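Local coordinates for yuaD protein (Bacillus subtilis, PDB 1ORU) that is of unknown function but carries a MOSC domain and possibly binds molybdenum and pyridoxal phosphate, at residues K6-K11 and I179-Y184; S70-E75 and E92-N97; E13-A18 and V173-E178. All blocks are in the same frame, centred on the assembly; numbering follows the deposited sequence. Where two conformers were deposited one is given.

How the interactions relate
Interactions 1 and 3 share strand 5-17 and differ in chemistry along it. In interaction 1 its first half pairs with the C-terminal strand in a regular antiparallel ladder, partly buried, with charged and polar side chains at its rim. Interaction 3 takes over at a beta bulge, where the partner has become a turn and only side-chain packing and a water cross the gap; Lys11 and Thr9 of interaction 1 touch Gly176 and Glu178 of interaction 3. Interaction 2 is the most buried, about 5 Å from the chain centre, centre to centre. Its loop 92-97 also meets Tyr16 of strand 5-17, and the same mixed sheet underlies all three.

Interaction 1 (K6-K11 and I179-Y184); sequences KRMTAK and IEVHSY
Arg7 lays the CG and CD of its aliphatic arm alongside the imidazole of His182, Arg7 CG coming within 3.3 Å of His182 ND1. The two side chains run the same way, with guanidinium and ring planes 41° apart, and the ring also packs on Ile116 of the same chain and on Met56 of the second subunit. Beneath them an antiparallel ladder joins the first and last strands of the chain, 5-17 and 178-184, as neighbours in the mixed sheet. Lys6, Met8 and Ala10 form hydrogen-bonded pairs with Ser183, Val181 and Ile179; Arg7-His182 and Thr9-Glu180 are non-hydrogen-bonded pairs. Val181 N to Met8 O is the shortest rung, 2.7 Å and nearly along the C=O axis. On the face carrying Met8 and Lys6, selenomethionine Met8 sets CG 3.6 Å from Val181 CB and bends at chi3 (89°), so that CE rests against Ser183 CB. Lys6 extends over the same serine, Lys6 CG pressing on Ser183 CB at 3.4 Å, tighter than usual for two carbons. Ala10 CB meets Ile179 CG1 at 3.7 Å. On the Arg7 face a water bridges Thr9 OG1 and Glu180, donating to Glu180 OE1 at 2.7 Å. Arg7 NE stays 4.9 Å from Glu180 OE1, so the opposite charges probably attract without pairing. Six backbone bonds therefore bear the directional load; Lys6 and Arg7 contribute mainly their hydrocarbon, whereas Glu180 acts through its carboxylate and a water.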
ATOM      1  N   LYS A   6       0.714 -10.240  13.939  1.00 44.08           N
ATOM      2  CA  LYS A   6       1.173 -11.563  14.363  1.00 42.61           C
ATOM      3  C   LYS A   6       2.534 -11.791  13.712  1.00 39.15           C
ATOM      4  O   LYS A   6       2.678 -11.666  12.495  1.00 37.66           O
ATOM      5  CB  LYS A   6       0.193 -12.666  13.940  1.00 45.91           C
ATOM      6  CG  LYS A   6       0.044 -12.858  12.438  1.00 52.22           C
ATOM      7  CD  LYS A   6      -0.809 -14.087  12.103  1.00 56.54           C
ATOM      8  CE  LYS A   6      -1.106 -14.170  10.604  1.00 59.29           C
ATOM      9  NZ  LYS A   6      -1.894 -15.374  10.213  1.00 61.71           N
ATOM     10  N   ARG A   7       3.534 -12.112  14.525  1.00 35.63           N
ATOM     11  CA  ARG A   7       4.879 -12.334  14.011  1.00 32.66           C
ATOM     12  C   ARG A   7       5.225 -13.789  13.745  1.00 31.52           C
ATOM     13  O   ARG A   7       4.831 -14.682  14.491  1.00 29.17           O
ATOM     14  CB  ARG A   7       5.913 -11.750  14.975  1.00 36.63           C
ATOM     15  CG  ARG A   7       5.941 -10.237  15.005  1.00 39.99           C
ATOM     16  CD  ARG A   7       6.755  -9.731  16.178  1.00 44.06           C
ATOM     17  NE  ARG A   7       6.192 -10.201  17.438  1.00 49.60           N
ATOM     18  CZ  ARG A   7       6.648  -9.857  18.637  1.00 52.42           C
ATOM     19  NH1 ARG A   7       7.683  -9.033  18.745  1.00 55.52           N
ATOM     20  NH2 ARG A   7       6.066 -10.339  19.727  1.00 54.43           N
HETATM   21  N   MSE A   8       5.954 -14.021  12.656  0.50 29.01           N
HETATM   22  CA  MSE A   8       6.377 -15.362  12.266  0.50 28.86           C
HETATM   23  C   MSE A   8       7.731 -15.290  11.563  0.50 25.98           C
HETATM   24  O   MSE A   8       8.062 -14.276  10.944  0.50 23.14           O
HETATM   25  CB  MSE A   8       5.333 -15.999  11.343  0.50 34.02           C
HETATM   26  CG  MSE A   8       5.015 -15.186  10.096  0.50 39.15           C
HETATM   27 SE   MSE A   8       3.466 -15.841   9.137  0.37 46.84          SE
HETATM   28  CE  MSE A   8       2.109 -14.811  10.041  0.54 46.23           C
ATOM     29  N   THR A   9       8.512 -16.361  11.669  1.00 22.74           N
ATOM     30  CA  THR A   9       9.828 -16.409  11.047  1.00 19.66           C
ATOM     31  C   THR A   9       9.794 -17.254   9.779  1.00 17.99           C
ATOM     32  O   THR A   9       9.167 -18.315   9.750  1.00 17.42           O
ATOM     33  CB  THR A   9      10.865 -17.003  12.020  1.00 20.19           C
ATOM     34  OG1 THR A   9      10.980 -16.149  13.165  1.00 21.34           O
ATOM     35  CG2 THR A   9      12.226 -17.127  11.349  1.00 20.25           C
ATOM     36  N   ALA A  10      10.446 -16.761   8.731  1.00 15.21           N
ATOM     37  CA  ALA A  10      10.533 -17.477   7.464  1.00 14.19           C
ATOM     38  C   ALA A  10      11.949 -17.299   6.931  1.00 14.30           C
ATOM     39  O   ALA A  10      12.835 -16.820   7.648  1.00 12.27           O
ATOM     40  CB  ALA A  10       9.510 -16.948   6.465  1.00 12.08           C
ATOM     41  N   LYS A  11      12.159 -17.660   5.670  1.00 12.97           N
ATOM     42  CA  LYS A  11      13.486 -17.588   5.084  1.00 13.60           C
ATOM     43  C   LYS A  11      13.515 -17.138   3.632  1.00 14.82           C
ATOM     44  O   LYS A  11      12.639 -17.484   2.846  1.00 13.57           O
ATOM     45  CB  LYS A  11      14.148 -18.967   5.196  1.00 14.93           C
ATOM     46  CG  LYS A  11      15.520 -19.097   4.553  1.00 14.50           C
ATOM     47  CD  LYS A  11      16.060 -20.515   4.750  1.00 16.40           C
ATOM     48  CE  LYS A  11      17.437 -20.706   4.149  1.00 16.21           C
ATOM     49  NZ  LYS A  11      17.906 -22.118   4.301  1.00 20.83           N
ATOM     50  N   ILE A 179      13.960 -14.297   7.805  1.00 14.16           N
ATOM     51  CA  ILE A 179      13.164 -13.082   7.812  1.00 12.77           C
ATOM     52  C   ILE A 179      12.077 -13.100   8.875  1.00 15.52           C
ATOM     53  O   ILE A 179      11.595 -14.164   9.287  1.00 14.69           O
ATOM     54  CB  ILE A 179      12.520 -12.819   6.432  1.00 13.94           C
ATOM     55  CG1 ILE A 179      11.724 -14.045   5.968  1.00 12.55           C
ATOM     56  CG2 ILE A 179      13.603 -12.462   5.431  1.00 13.92           C
ATOM     57  CD1 ILE A 179      10.939 -13.812   4.681  1.00 15.26           C
ATOM     58  N   GLU A 180      11.706 -11.906   9.319  1.00 15.68           N
ATOM     59  CA  GLU A 180      10.678 -11.730  10.332  1.00 17.36           C
ATOM     60  C   GLU A 180       9.455 -11.155   9.634  1.00 15.83           C
ATOM     61  O   GLU A 180       9.515 -10.054   9.091  1.00 14.72           O
ATOM     62  CB  GLU A 180      11.168 -10.745  11.392  1.00 24.61           C
ATOM     63  CG  GLU A 180      10.293 -10.649  12.621  1.00 36.76           C
ATOM     64  CD  GLU A 180      10.487 -11.822  13.557  1.00 43.62           C
ATOM     65  OE1 GLU A 180       9.870 -11.823  14.645  1.00 46.24           O
ATOM     66  OE2 GLU A 180      11.261 -12.741  13.204  1.00 46.86           O
ATOM     67  N   VAL A 181       8.354 -11.900   9.633  1.00 12.87           N
ATOM     68  CA  VAL A 181       7.139 -11.427   8.984  1.00 14.06           C
ATOM     69  C   VAL A 181       6.159 -10.903  10.024  1.00 14.75           C
ATOM     70  O   VAL A 181       5.847 -11.595  10.995  1.00 15.72           O
ATOM     71  CB  VAL A 181       6.462 -12.555   8.167  1.00 14.80           C
ATOM     72  CG1 VAL A 181       5.187 -12.034   7.498  1.00 16.45           C
ATOM     73  CG2 VAL A 181       7.438 -13.088   7.116  1.00 16.39           C
ATOM     74  N   HIS A 182       5.715  -9.662   9.834  1.00 14.17           N
ATOM     75  CA  HIS A 182       4.744  -9.034  10.723  1.00 15.97           C
ATOM     76  C   HIS A 182       3.455  -9.005   9.913  1.00 18.52           C
ATOM     77  O   HIS A 182       3.250  -8.123   9.069  1.00 16.15           O
ATOM     78  CB  HIS A 182       5.203  -7.622  11.089  1.00 15.05           C
ATOM     79  CG  HIS A 182       6.508  -7.591  11.824  1.00 15.44           C
ATOM     80  ND1 HIS A 182       6.589  -7.563  13.199  1.00 16.54           N
ATOM     81  CD2 HIS A 182       7.782  -7.642  11.373  1.00 14.83           C
ATOM     82  CE1 HIS A 182       7.859  -7.598  13.564  1.00 16.73           C
ATOM     83  NE2 HIS A 182       8.604  -7.649  12.473  1.00 17.00           N
ATOM     84  N   SER A 183       2.606 -10.001  10.152  1.00 21.10           N
ATOM     85  CA  SER A 183       1.350 -10.146   9.427  1.00 26.25           C
ATOM     86  C   SER A 183       0.240  -9.256   9.976  1.00 28.29           C
ATOM     87  O   SER A 183      -0.163  -9.385  11.134  1.00 30.14           O
ATOM     88  CB  SER A 183       0.918 -11.616   9.451  1.00 26.99           C
ATOM     89  OG  SER A 183      -0.118 -11.867   8.521  1.00 29.75           O
ATOM     90  N   TYR A 184      -0.252  -8.354   9.131  1.00 30.56           N
ATOM     91  CA  TYR A 184      -1.308  -7.422   9.514  1.00 33.48           C
ATOM     92  C   TYR A 184      -2.649  -8.122   9.722  1.00 37.77           C
ATOM     93  O   TYR A 184      -3.024  -9.006   8.948  1.00 34.33           O
ATOM     94  CB  TYR A 184      -1.459  -6.340   8.442  1.00 33.20           C
ATOM     95  CG  TYR A 184      -2.537  -5.316   8.738  1.00 34.28           C
ATOM     96  CD1 TYR A 184      -2.433  -4.460   9.836  1.00 34.50           C
ATOM     97  CD2 TYR A 184      -3.657  -5.196   7.915  1.00 34.87           C
ATOM     98  CE1 TYR A 184      -3.419  -3.508  10.105  1.00 35.61           C
ATOM     99  CE2 TYR A 184      -4.650  -4.247   8.176  1.00 35.22           C
ATOM    100  CZ  TYR A 184      -4.522  -3.407   9.271  1.00 36.10           C
ATOM    101  OH  TYR A 184      -5.494  -2.463   9.529  1.00 38.40           O
TER
HETATM  102  O   HOH W   1       8.909 -14.308  14.680  1.00 34.55           O

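Interaction 2 (S70-E75 and E92-N97); sequences SIVSIE and EWLGAN
A beta-alpha-beta crossover encloses this contact: strand 69-73 runs into helix 74-84, and loop 92-97 then leads back to strand 98-101, parallel to the first. The tight part lies where the loop closes on the strand. Asn97 N donates to Ser70 O at 2.8 Å, the N-H pointing well at the oxygen (161°) but from 28° above the carbonyl plane, and backbone bonds from Ser70 and Val72 to Val98 carry the pairing onward. Next to this bond Val72 straddles the methyl of Ala96. With CG1 anti to its carbonyl carbon (chi1 -60°), both branches reach that methyl: Val72 CG2 lies 3.7 Å and Val72 CG1 3.9 Å from Ala96 CB. Packing loosens toward Leu94, whose CD1 stays 4.3 Å from Val72 CG1. Around Gly95, which has a positive phi, side-chain contact gives way to water. Ser70 OG, anti to its own backbone N, is turned toward this looser part of the loop. There a single water bridges the two segments, lying 2.5 Å from Ser70 OG and donating to Leu94 O at 2.8 Å, while that same carbonyl oxygen also accepts a bond from Arg161 NH2.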
ATOM      1  N   SER A  70       9.185  -7.950  -6.046  1.00 14.42           N
ATOM      2  CA  SER A  70       8.280  -9.065  -6.272  1.00 15.35           C
ATOM      3  C   SER A  70       8.733 -10.262  -5.451  1.00 14.16           C
ATOM      4  O   SER A  70       9.911 -10.624  -5.479  1.00 13.65           O
ATOM      5  CB  SER A  70       8.264  -9.429  -7.757  1.00 19.91           C
ATOM      6  OG  SER A  70       7.425 -10.539  -7.991  1.00 26.40           O
ATOM      7  N   ILE A  71       7.801 -10.871  -4.719  1.00 12.42           N
ATOM      8  CA  ILE A  71       8.122 -12.026  -3.885  1.00 13.48           C
ATOM      9  C   ILE A  71       7.229 -13.238  -4.164  1.00 13.08           C
ATOM     10  O   ILE A  71       6.022 -13.100  -4.364  1.00 12.09           O
ATOM     11  CB  ILE A  71       7.970 -11.703  -2.377  1.00 13.66           C
ATOM     12  CG1 ILE A  71       8.751 -10.437  -2.020  1.00 16.34           C
ATOM     13  CG2 ILE A  71       8.456 -12.885  -1.543  1.00 12.52           C
ATOM     14  CD1 ILE A  71       8.649 -10.066  -0.548  1.00 18.75           C
ATOM     15  N   VAL A  72       7.837 -14.422  -4.179  1.00 13.50           N
ATOM     16  CA  VAL A  72       7.097 -15.670  -4.371  1.00 13.51           C
ATOM     17  C   VAL A  72       7.610 -16.649  -3.321  1.00 14.08           C
ATOM     18  O   VAL A  72       8.722 -16.498  -2.816  1.00 15.36           O
ATOM     19  CB  VAL A  72       7.324 -16.300  -5.779  1.00 14.28           C
ATOM     20  CG1 VAL A  72       6.869 -15.341  -6.860  1.00 14.27           C
ATOM     21  CG2 VAL A  72       8.789 -16.678  -5.974  1.00 15.37           C
ATOM     22  N   SER A  73       6.809 -17.646  -2.978  1.00 14.99           N
ATOM     23  CA  SER A  73       7.262 -18.622  -2.008  1.00 16.57           C
ATOM     24  C   SER A  73       7.518 -19.925  -2.755  1.00 16.43           C
ATOM     25  O   SER A  73       6.821 -20.247  -3.723  1.00 17.08           O
ATOM     26  CB  SER A  73       6.221 -18.827  -0.906  1.00 18.87           C
ATOM     27  OG  SER A  73       5.287 -19.831  -1.243  1.00 18.92           O
ATOM     28  N   ILE A  74       8.537 -20.655  -2.319  1.00 16.31           N
ATOM     29  CA  ILE A  74       8.883 -21.930  -2.938  1.00 16.30           C
ATOM     30  C   ILE A  74       7.673 -22.859  -2.881  1.00 16.47           C
ATOM     31  O   ILE A  74       7.372 -23.565  -3.849  1.00 16.97           O
ATOM     32  CB  ILE A  74      10.067 -22.607  -2.201  1.00 15.91           C
ATOM     33  CG1 ILE A  74      11.334 -21.750  -2.337  1.00 17.63           C
ATOM     34  CG2 ILE A  74      10.283 -24.024  -2.738  1.00 15.72           C
ATOM     35  CD1 ILE A  74      11.767 -21.497  -3.769  1.00 17.72           C
ATOM     36  N   GLU A  75       6.979 -22.856  -1.742  1.00 16.19           N
ATOM     37  CA  GLU A  75       5.809 -23.707  -1.568  1.00 17.21           C
ATOM     38  C   GLU A  75       4.719 -23.431  -2.604  1.00 17.01           C
ATOM     39  O   GLU A  75       4.181 -24.365  -3.203  1.00 16.78           O
ATOM     40  CB  GLU A  75       5.217 -23.544  -0.165  1.00 16.18           C
ATOM     41  CG  GLU A  75       6.092 -24.025   0.982  1.00 17.79           C
ATOM     42  CD  GLU A  75       7.087 -22.978   1.448  1.00 19.64           C
ATOM     43  OE1 GLU A  75       6.847 -21.776   1.203  1.00 19.55           O
ATOM     44  OE2 GLU A  75       8.100 -23.353   2.080  1.00 17.72           O
ATOM     45  N   GLU A  92      12.754 -17.338 -11.037  1.00 18.17           N
ATOM     46  CA  GLU A  92      13.311 -16.502 -12.100  1.00 19.42           C
ATOM     47  C   GLU A  92      12.339 -16.311 -13.258  1.00 18.82           C
ATOM     48  O   GLU A  92      12.220 -15.217 -13.816  1.00 17.21           O
ATOM     49  CB  GLU A  92      14.609 -17.111 -12.644  1.00 21.42           C
ATOM     50  CG  GLU A  92      15.741 -17.189 -11.636  1.00 25.51           C
ATOM     51  CD  GLU A  92      15.878 -18.562 -11.001  1.00 27.22           C
ATOM     52  OE1 GLU A  92      14.859 -19.119 -10.542  1.00 24.69           O
ATOM     53  OE2 GLU A  92      17.016 -19.077 -10.951  1.00 28.62           O
ATOM     54  N   TRP A  93      11.655 -17.389 -13.622  1.00 18.37           N
ATOM     55  CA  TRP A  93      10.705 -17.351 -14.723  1.00 18.82           C
ATOM     56  C   TRP A  93       9.544 -16.410 -14.429  1.00 19.59           C
ATOM     57  O   TRP A  93       8.928 -15.863 -15.350  1.00 19.76           O
ATOM     58  CB  TRP A  93      10.153 -18.748 -14.992  1.00 18.91           C
ATOM     59  CG  TRP A  93      11.197 -19.782 -15.279  1.00 22.07           C
ATOM     60  CD1 TRP A  93      12.512 -19.568 -15.585  1.00 22.63           C
ATOM     61  CD2 TRP A  93      11.001 -21.196 -15.313  1.00 21.37           C
ATOM     62  NE1 TRP A  93      13.147 -20.767 -15.809  1.00 23.24           N
ATOM     63  CE2 TRP A  93      12.241 -21.782 -15.649  1.00 21.90           C
ATOM     64  CE3 TRP A  93       9.896 -22.028 -15.095  1.00 22.47           C
ATOM     65  CZ2 TRP A  93      12.407 -23.165 -15.768  1.00 23.38           C
ATOM     66  CZ3 TRP A  93      10.059 -23.401 -15.214  1.00 22.41           C
ATOM     67  CH2 TRP A  93      11.308 -23.956 -15.548  1.00 24.05           C
ATOM     68  N   LEU A  94       9.245 -16.229 -13.148  1.00 18.19           N
ATOM     69  CA  LEU A  94       8.148 -15.358 -12.743  1.00 18.03           C
ATOM     70  C   LEU A  94       8.640 -13.943 -12.456  1.00 18.62           C
ATOM     71  O   LEU A  94       7.868 -13.082 -12.030  1.00 19.93           O
ATOM     72  CB  LEU A  94       7.453 -15.931 -11.506  1.00 18.53           C
ATOM     73  CG  LEU A  94       6.923 -17.364 -11.627  1.00 21.29           C
ATOM     74  CD1 LEU A  94       6.309 -17.801 -10.300  1.00 21.04           C
ATOM     75  CD2 LEU A  94       5.896 -17.446 -12.733  1.00 21.47           C
ATOM     76  N   GLY A  95       9.926 -13.708 -12.693  1.00 16.89           N
ATOM     77  CA  GLY A  95      10.505 -12.396 -12.459  1.00 16.89           C
ATOM     78  C   GLY A  95      10.565 -11.995 -10.994  1.00 15.98           C
ATOM     79  O   GLY A  95      10.554 -10.806 -10.663  1.00 14.21           O
ATOM     80  N   ALA A  96      10.627 -12.981 -10.108  1.00 16.08           N
ATOM     81  CA  ALA A  96      10.683 -12.696  -8.676  1.00 16.09           C
ATOM     82  C   ALA A  96      12.048 -12.152  -8.256  1.00 14.87           C
ATOM     83  O   ALA A  96      13.070 -12.482  -8.856  1.00 15.03           O
ATOM     84  CB  ALA A  96      10.364 -13.956  -7.884  1.00 16.47           C
ATOM     85  N   ASN A  97      12.053 -11.316  -7.222  1.00 12.75           N
ATOM     86  CA  ASN A  97      13.289 -10.747  -6.693  1.00 12.76           C
ATOM     87  C   ASN A  97      13.669 -11.500  -5.428  1.00 13.20           C
ATOM     88  O   ASN A  97      14.836 -11.552  -5.045  1.00 12.06           O
ATOM     89  CB  ASN A  97      13.105  -9.268  -6.365  1.00 12.53           C
ATOM     90  CG  ASN A  97      12.815  -8.441  -7.592  1.00 14.02           C
ATOM     91  OD1 ASN A  97      13.634  -8.370  -8.516  1.00 17.38           O
ATOM     92  ND2 ASN A  97      11.646  -7.820  -7.622  1.00 12.03           N
TER
HETATM   93  O   HOH W   2       7.388 -12.656  -9.305  1.00 17.53           O

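Interaction 3 (E13-A18 and V173-E178); sequences EGLYIA and VYTGDE
The two segments run at 149° to each other where they touch, strand 13-17 facing a type II beta turn from Tyr174 to Asp177 that links strand 171-174 to strand 178-184. The turn is closed by Asp177 N on Tyr174 O at 3.0 Å, and Gly176, at phi 85°, has the positive phi usual for the third position of a type II turn. A second clasp joins its ends: Tyr174 N donates to Asp177 OD2 at 2.9 Å, fairly straight at 168° but from above the carboxylate plane. Across the gap Leu15 carries the contact. Its CG stands anti to the carbonyl carbon, and an extended chi2 sends Leu15 CD1 over the backbone of the turn, 3.3 Å from Val173 O and 3.5 Å from Tyr174 C. Leu15 and Val173 meet at a slant, Leu15 CD1 reaching Val173 CG2 at 3.8 Å, and both also pack on Leu31 of strand 30-33. Further out, Thr175 CG2 rests 3.6 Å from Glu13 O, beside a classic beta bulge, with Glu13 and Gly14 together opposite Ala99. Thr175 OG1 has Asp29 O as a partner and also bonds a water at 2.7 Å, which in turn accepts from Leu15 N. With a methyl over peptide groups and one water as the polar bridge, the strand and the turn are probably joined mainly by dispersion, and the turn's shape seems to rest chiefly on its internal bonds.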
ATOM      1  N   GLU A  13      15.055 -17.877   0.527  1.00 16.79           N
ATOM      2  CA  GLU A  13      15.825 -18.936  -0.133  1.00 17.35           C
ATOM      3  C   GLU A  13      16.656 -18.413  -1.290  1.00 17.11           C
ATOM      4  O   GLU A  13      17.771 -18.884  -1.521  1.00 17.81           O
ATOM      5  CB  GLU A  13      14.901 -20.035  -0.670  1.00 16.91           C
ATOM      6  CG  GLU A  13      14.192 -20.862   0.377  1.00 17.32           C
ATOM      7  CD  GLU A  13      15.119 -21.820   1.118  1.00 18.47           C
ATOM      8  OE1 GLU A  13      16.316 -21.915   0.763  1.00 19.00           O
ATOM      9  OE2 GLU A  13      14.640 -22.487   2.055  1.00 19.04           O
ATOM     10  N   GLY A  14      16.108 -17.447  -2.022  1.00 13.70           N
ATOM     11  CA  GLY A  14      16.826 -16.900  -3.156  1.00 13.24           C
ATOM     12  C   GLY A  14      16.553 -15.433  -3.414  1.00 12.99           C
ATOM     13  O   GLY A  14      15.476 -14.926  -3.094  1.00 12.98           O
ATOM     14  N   LEU A  15      17.545 -14.754  -3.981  1.00 13.00           N
ATOM     15  CA  LEU A  15      17.446 -13.337  -4.319  1.00 14.13           C
ATOM     16  C   LEU A  15      17.774 -13.244  -5.808  1.00 15.42           C
ATOM     17  O   LEU A  15      18.661 -13.957  -6.294  1.00 17.07           O
ATOM     18  CB  LEU A  15      18.453 -12.523  -3.506  1.00 14.36           C
ATOM     19  CG  LEU A  15      18.344 -12.638  -1.985  1.00 13.87           C
ATOM     20  CD1 LEU A  15      19.455 -11.810  -1.346  1.00 15.22           C
ATOM     21  CD2 LEU A  15      16.965 -12.162  -1.509  1.00 12.82           C
ATOM     22  N   TYR A  16      17.075 -12.372  -6.531  1.00 13.40           N
ATOM     23  CA  TYR A  16      17.290 -12.252  -7.973  1.00 14.05           C
ATOM     24  C   TYR A  16      17.103 -10.822  -8.468  1.00 15.63           C
ATOM     25  O   TYR A  16      16.343 -10.045  -7.888  1.00 15.05           O
ATOM     26  CB  TYR A  16      16.296 -13.146  -8.721  1.00 13.92           C
ATOM     27  CG  TYR A  16      16.057 -14.499  -8.094  1.00 13.00           C
ATOM     28  CD1 TYR A  16      16.695 -15.639  -8.577  1.00 13.89           C
ATOM     29  CD2 TYR A  16      15.169 -14.641  -7.027  1.00 14.00           C
ATOM     30  CE1 TYR A  16      16.448 -16.890  -8.012  1.00 15.67           C
ATOM     31  CE2 TYR A  16      14.917 -15.882  -6.457  1.00 14.44           C
ATOM     32  CZ  TYR A  16      15.555 -17.002  -6.951  1.00 17.36           C
ATOM     33  OH  TYR A  16      15.297 -18.231  -6.388  1.00 17.90           O
ATOM     34  N   ILE A  17      17.775 -10.485  -9.563  1.00 15.26           N
ATOM     35  CA  ILE A  17      17.658  -9.149 -10.123  1.00 16.42           C
ATOM     36  C   ILE A  17      17.411  -9.197 -11.626  1.00 17.77           C
ATOM     37  O   ILE A  17      17.861 -10.120 -12.309  1.00 17.48           O
ATOM     38  CB  ILE A  17      18.939  -8.325  -9.870  1.00 17.13           C
ATOM     39  CG1 ILE A  17      18.698  -6.859 -10.233  1.00 18.55           C
ATOM     40  CG2 ILE A  17      20.089  -8.884 -10.702  1.00 19.27           C
ATOM     41  CD1 ILE A  17      19.873  -5.948  -9.923  1.00 20.44           C
ATOM     42  N   ALA A  18      16.678  -8.206 -12.127  1.00 18.86           N
ATOM     43  CA  ALA A  18      16.396  -8.087 -13.556  1.00 19.56           C
ATOM     44  C   ALA A  18      17.300  -6.940 -13.992  1.00 20.85           C
ATOM     45  O   ALA A  18      16.901  -5.777 -13.937  1.00 20.53           O
ATOM     46  CB  ALA A  18      14.928  -7.728 -13.778  1.00 20.88           C
ATOM     47  N   VAL A 173      20.327  -7.392   1.705  1.00 12.77           N
ATOM     48  CA  VAL A 173      19.713  -8.686   1.981  1.00 11.45           C
ATOM     49  C   VAL A 173      20.628  -9.743   1.369  1.00 11.35           C
ATOM     50  O   VAL A 173      21.237  -9.513   0.318  1.00 11.42           O
ATOM     51  CB  VAL A 173      18.270  -8.771   1.413  1.00 12.16           C
ATOM     52  CG1 VAL A 173      17.379  -7.770   2.149  1.00 12.05           C
ATOM     53  CG2 VAL A 173      18.255  -8.466  -0.084  1.00 12.17           C
ATOM     54  N   TYR A 174      20.729 -10.888   2.041  1.00 11.20           N
ATOM     55  CA  TYR A 174      21.623 -11.965   1.619  1.00 12.52           C
ATOM     56  C   TYR A 174      20.922 -13.309   1.478  1.00 11.64           C
ATOM     57  O   TYR A 174      19.949 -13.587   2.172  1.00 13.79           O
ATOM     58  CB  TYR A 174      22.753 -12.094   2.643  1.00 10.94           C
ATOM     59  CG  TYR A 174      23.428 -10.774   2.971  1.00 15.89           C
ATOM     60  CD1 TYR A 174      24.518 -10.320   2.228  1.00 15.46           C
ATOM     61  CD2 TYR A 174      22.962  -9.972   4.014  1.00 14.84           C
ATOM     62  CE1 TYR A 174      25.135  -9.097   2.519  1.00 17.07           C
ATOM     63  CE2 TYR A 174      23.567  -8.749   4.316  1.00 16.33           C
ATOM     64  CZ  TYR A 174      24.654  -8.317   3.564  1.00 18.17           C
ATOM     65  OH  TYR A 174      25.256  -7.103   3.858  1.00 15.65           O
ATOM     66  N   THR A 175      21.436 -14.149   0.586  1.00 14.92           N
ATOM     67  CA  THR A 175      20.863 -15.478   0.364  1.00 14.44           C
ATOM     68  C   THR A 175      20.773 -16.263   1.679  1.00 15.12           C
ATOM     69  O   THR A 175      21.736 -16.315   2.444  1.00 14.25           O
ATOM     70  CB  THR A 175      21.727 -16.289  -0.627  1.00 18.57           C
ATOM     71  OG1 THR A 175      21.870 -15.554  -1.849  1.00 22.08           O
ATOM     72  CG2 THR A 175      21.081 -17.635  -0.923  1.00 19.47           C
ATOM     73  N   GLY A 176      19.617 -16.864   1.941  1.00 14.35           N
ATOM     74  CA  GLY A 176      19.446 -17.641   3.159  1.00 14.43           C
ATOM     75  C   GLY A 176      19.057 -16.859   4.402  1.00 15.48           C
ATOM     76  O   GLY A 176      18.880 -17.440   5.477  1.00 14.84           O
ATOM     77  N   ASP A 177      18.930 -15.542   4.272  1.00 14.33           N
ATOM     78  CA  ASP A 177      18.544 -14.702   5.399  1.00 14.13           C
ATOM     79  C   ASP A 177      17.258 -15.181   6.049  1.00 14.70           C
ATOM     80  O   ASP A 177      16.298 -15.531   5.364  1.00 12.65           O
ATOM     81  CB  ASP A 177      18.312 -13.255   4.948  1.00 13.19           C
ATOM     82  CG  ASP A 177      19.567 -12.414   4.987  1.00 14.45           C
ATOM     83  OD1 ASP A 177      20.624 -12.930   5.413  1.00 14.50           O
ATOM     84  OD2 ASP A 177      19.486 -11.224   4.596  1.00 13.14           O
ATOM     85  N   GLU A 178      17.241 -15.183   7.376  1.00 16.97           N
ATOM     86  CA  GLU A 178      16.038 -15.554   8.103  1.00 16.76           C
ATOM     87  C   GLU A 178      15.243 -14.247   8.139  1.00 16.86           C
ATOM     88  O   GLU A 178      15.799 -13.185   8.435  1.00 17.47           O
ATOM     89  CB  GLU A 178      16.393 -16.005   9.519  1.00 22.99           C
ATOM     90  CG  GLU A 178      15.329 -16.862  10.179  1.00 29.58           C
ATOM     91  CD  GLU A 178      15.745 -17.350  11.555  1.00 32.38           C
ATOM     92  OE1 GLU A 178      15.865 -16.511  12.474  1.00 33.94           O
ATOM     93  OE2 GLU A 178      15.958 -18.569  11.713  1.00 34.15           O
TER
HETATM   94  O   HOH W   3      20.180 -15.974  -3.931  1.00 16.96           O